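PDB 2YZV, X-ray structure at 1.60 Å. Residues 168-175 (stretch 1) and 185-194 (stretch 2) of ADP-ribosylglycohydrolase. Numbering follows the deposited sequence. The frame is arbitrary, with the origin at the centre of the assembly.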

# COMPACT_ATOMS: atom_id res chain seq x y z
N THR A 168 9.14 2.49 -3.09
CA THR A 168 8.24 1.53 -3.73
C THR A 168 8.98 0.21 -3.95
O THR A 168 8.41 -0.86 -3.75
N GLU A 169 10.24 0.30 -4.35
CA GLU A 169 11.03 -0.91 -4.57
C GLU A 169 11.22 -1.66 -3.26
O GLU A 169 11.14 -2.89 -3.22
N VAL A 170 11.45 -0.92 -2.18
CA VAL A 170 11.63 -1.53 -0.87
C VAL A 170 10.34 -2.22 -0.44
O VAL A 170 10.37 -3.35 0.06
N LEU A 171 9.19 -1.58 -0.66
CA LEU A 171 7.93 -2.21 -0.28
C LEU A 171 7.65 -3.44 -1.15
O LEU A 171 7.11 -4.43 -0.68
N ALA A 172 8.04 -3.38 -2.42
CA ALA A 172 7.83 -4.52 -3.31
C ALA A 172 8.62 -5.71 -2.75
O ALA A 172 8.11 -6.83 -2.70
N TRP A 173 9.85 -5.46 -2.32
CA TRP A 173 10.69 -6.51 -1.76
C TRP A 173 10.04 -7.06 -0.49
O TRP A 173 9.93 -8.27 -0.30
N LEU A 174 9.60 -6.15 0.39
CA LEU A 174 8.97 -6.54 1.64
C LEU A 174 7.75 -7.43 1.41
O LEU A 174 7.58 -8.46 2.07
N LEU A 175 6.89 -7.03 0.47
CA LEU A 175 5.70 -7.82 0.20
C LEU A 175 6.04 -9.18 -0.38
O LEU A 175 5.46 -10.18 0.03
N GLU A 185 11.71 -10.62 11.63
CA GLU A 185 13.08 -10.16 11.81
C GLU A 185 13.80 -9.95 10.47
O GLU A 185 14.54 -8.98 10.31
N ALA A 186 13.58 -10.85 9.52
CA ALA A 186 14.21 -10.75 8.21
C ALA A 186 13.65 -9.55 7.44
O ALA A 186 14.39 -8.82 6.78
N LEU A 187 12.34 -9.36 7.53
CA LEU A 187 11.69 -8.25 6.85
C LEU A 187 12.22 -6.92 7.35
O LEU A 187 12.58 -6.04 6.56
N LEU A 188 12.29 -6.76 8.67
CA LEU A 188 12.78 -5.52 9.25
C LEU A 188 14.28 -5.29 9.05
O LEU A 188 14.73 -4.15 9.04
N ALA A 189 15.04 -6.36 8.86
CA ALA A 189 16.48 -6.22 8.66
C ALA A 189 16.79 -5.60 7.29
O ALA A 189 17.84 -5.00 7.11
N LEU A 190 15.87 -5.77 6.33
CA LEU A 190 16.03 -5.18 5.00
C LEU A 190 17.45 -5.36 4.46
O LEU A 190 18.00 -4.46 3.84
N GLU A 191 18.00 -6.55 4.67
CA GLU A 191 19.37 -6.86 4.27
C GLU A 191 19.84 -6.43 2.87
O GLU A 191 20.90 -5.83 2.73
N PRO A 192 19.06 -6.71 1.82
CA PRO A 192 19.50 -6.30 0.48
C PRO A 192 19.62 -4.79 0.25
O PRO A 192 20.20 -4.35 -0.74
N PHE A 193 19.07 -4.00 1.17
CA PHE A 193 19.11 -2.55 1.04
C PHE A 193 20.15 -1.91 1.95
O PHE A 193 20.41 -0.71 1.85
N ARG A 194 20.76 -2.72 2.81
CA ARG A 194 21.78 -2.21 3.72
C ARG A 194 23.03 -1.88 2.91
O ARG A 194 23.57 -2.73 2.21

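Helix 168-175 and helix 185-189 run nearly antiparallel, their N-to-C directions 167° apart and their axes coming no closer than 10.3 Å. That spacing leaves room for large side chains, and stretch 1 fills it with one face of its helix, built from Val-170, Trp-173 and Leu-174. No hydrogen bond crosses between the stretches, so the contact rests on shape and apolar surface.

Thr-168 (chi1 m) lies out of reach, and its OG1 is hydrogen-bonded elsewhere in the structure. Glu-169, with chi1 m and chi2 t, has its CA-to-CB bond sideways to stretch 2; its carboxylate oxygens also find partners elsewhere, and its contact here is through the backbone, Glu-169 O lying 4.1 Å from Phe-193 CZ.

Val-170, chi1 t, is the first true packing residue. Val-170 CG2 sits over the face of the Phe-193 ring, 3.8 Å from its centroid and only 11° off the normal, a well-centred CH-pi contact. Val-170 CG1 meets Leu-190 CD2 at 3.7 Å and also borders Phe-193, 4.3 Å from Phe-193 CE2. Leu-171 (t, p) points away, and Ala-172, sideways, makes no contact.

Trp-173 is the centrepiece, pointing toward stretch 2 and giving up more area to it than any other residue of stretch 1. With chi1 t and chi2 at 83°, its indole lies along the end of the opposing helix and the turn that follows. Pro-192 CG covers one face, 3.4 Å from Trp-173 CE2, in a second CH-pi contact. Phe-193, chi1 m, directs its edge toward the indole face in an offset edge-to-face pair, the planes at 86° and the centroids of its ring and the five-membered ring 5.3 Å apart; Phe-193 CE2 also reaches Trp-173 CB at 3.7 Å. At the indole edge lie two backbone carbonyls: Trp-173 CH2 is 3.8 Å from Ala-186 O, and Trp-173 CZ3 is 3.8 Å from Leu-187 O.

Leu-174 (m, t) starts sideways, but its end comes nearer: Leu-174 CD2 lies 3.4 Å from Leu-187 O, 4.0 Å from Leu-187 CB and 3.8 Å from Leu-190 CD2. Leu-187 and Leu-190 share the m, t rotamer and likewise bring their ends inward. Leu-190 CD2 is thus a common point for three residues, also lying 3.9 Å from Trp-173 CZ3. Leu-175 (m, t) points away and closes the pattern.

The rule is economical: a positive-phi residue, Leu-190, ends the helical conformation yet still packs, and the 3-10 segment beyond it delivers Pro-192 and Phe-193 to the tryptophan.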

# COMPACT_ATOMS: atom_id res chain seq x y z
CB THR A 168 7.72 2.08 -5.07
OG1 THR A 168 7.05 3.33 -4.84
CG2 THR A 168 6.73 1.10 -5.70
CB GLU A 169 12.39 -0.55 -5.17
CG GLU A 169 12.29 0.14 -6.52
CD GLU A 169 13.64 0.53 -7.08
OE1 GLU A 169 14.51 0.96 -6.29
OE2 GLU A 169 13.84 0.43 -8.31
CB VAL A 170 12.06 -0.48 0.20
CG1 VAL A 170 12.07 -1.12 1.58
CG2 VAL A 170 13.46 0.05 -0.13
CB LEU A 171 6.76 -1.21 -0.38
CG LEU A 171 5.40 -1.74 0.10
CD1 LEU A 171 5.48 -2.15 1.56
CD2 LEU A 171 4.34 -0.66 -0.08
CB ALA A 172 8.30 -4.18 -4.72
CB TRP A 173 12.08 -5.97 -1.43
CG TRP A 173 12.99 -7.01 -0.85
CD1 TRP A 173 13.72 -7.94 -1.54
CD2 TRP A 173 13.23 -7.27 0.54
NE1 TRP A 173 14.39 -8.76 -0.67
CE2 TRP A 173 14.11 -8.37 0.62
CE3 TRP A 173 12.78 -6.68 1.73
CZ2 TRP A 173 14.56 -8.90 1.83
CZ3 TRP A 173 13.22 -7.20 2.95
CH2 TRP A 173 14.10 -8.30 2.98
CB LEU A 174 8.53 -5.30 2.43
CG LEU A 174 9.65 -4.53 3.13
CD1 LEU A 174 9.13 -3.16 3.55
CD2 LEU A 174 10.15 -5.32 4.33
CB LEU A 175 4.75 -7.05 -0.73
CG LEU A 175 4.16 -5.77 -0.14
CD1 LEU A 175 3.13 -5.20 -1.10
CD2 LEU A 175 3.51 -6.06 1.22
CB GLU A 185 13.88 -11.15 12.67
CG GLU A 185 13.81 -12.58 12.18
CD GLU A 185 12.72 -13.40 12.87
OE1 GLU A 185 11.65 -12.85 13.21
OE2 GLU A 185 12.94 -14.62 13.05
CB ALA A 186 13.98 -12.03 7.42
CB LEU A 187 10.17 -8.32 7.05
CG LEU A 187 9.54 -9.57 6.43
CD1 LEU A 187 8.10 -9.74 6.90
CD2 LEU A 187 9.60 -9.46 4.90
CB LEU A 188 12.44 -5.48 10.75
CG LEU A 188 10.94 -5.56 11.05
CD1 LEU A 188 10.73 -5.64 12.56
CD2 LEU A 188 10.23 -4.34 10.46
CB ALA A 189 17.17 -7.57 8.81
CB LEU A 190 15.71 -3.68 5.08
CG LEU A 190 14.25 -3.35 5.43
CD1 LEU A 190 14.13 -1.97 6.05
CD2 LEU A 190 13.42 -3.45 4.16
CB GLU A 191 19.63 -8.36 4.46
CG GLU A 191 21.09 -8.75 4.33
CD GLU A 191 21.35 -10.16 4.81
OE1 GLU A 191 20.75 -11.10 4.25
OE2 GLU A 191 22.16 -10.33 5.75
CB PRO A 192 18.47 -6.95 -0.44
CG PRO A 192 17.24 -6.99 0.41
CD PRO A 192 17.78 -7.44 1.75
CB PHE A 193 17.72 -1.98 1.32
CG PHE A 193 16.68 -2.45 0.36
CD1 PHE A 193 16.64 -1.95 -0.94
CD2 PHE A 193 15.76 -3.43 0.72
CE1 PHE A 193 15.71 -2.43 -1.87
CE2 PHE A 193 14.83 -3.91 -0.19
CZ PHE A 193 14.81 -3.41 -1.49
CB ARG A 194 22.11 -3.26 4.79
CG ARG A 194 20.89 -3.83 5.51
CD ARG A 194 20.00 -2.73 6.09
NE ARG A 194 20.59 -2.10 7.27
CZ ARG A 194 20.64 -2.66 8.48
NH1 ARG A 194 20.15 -3.87 8.67
NH2 ARG A 194 21.20 -2.00 9.49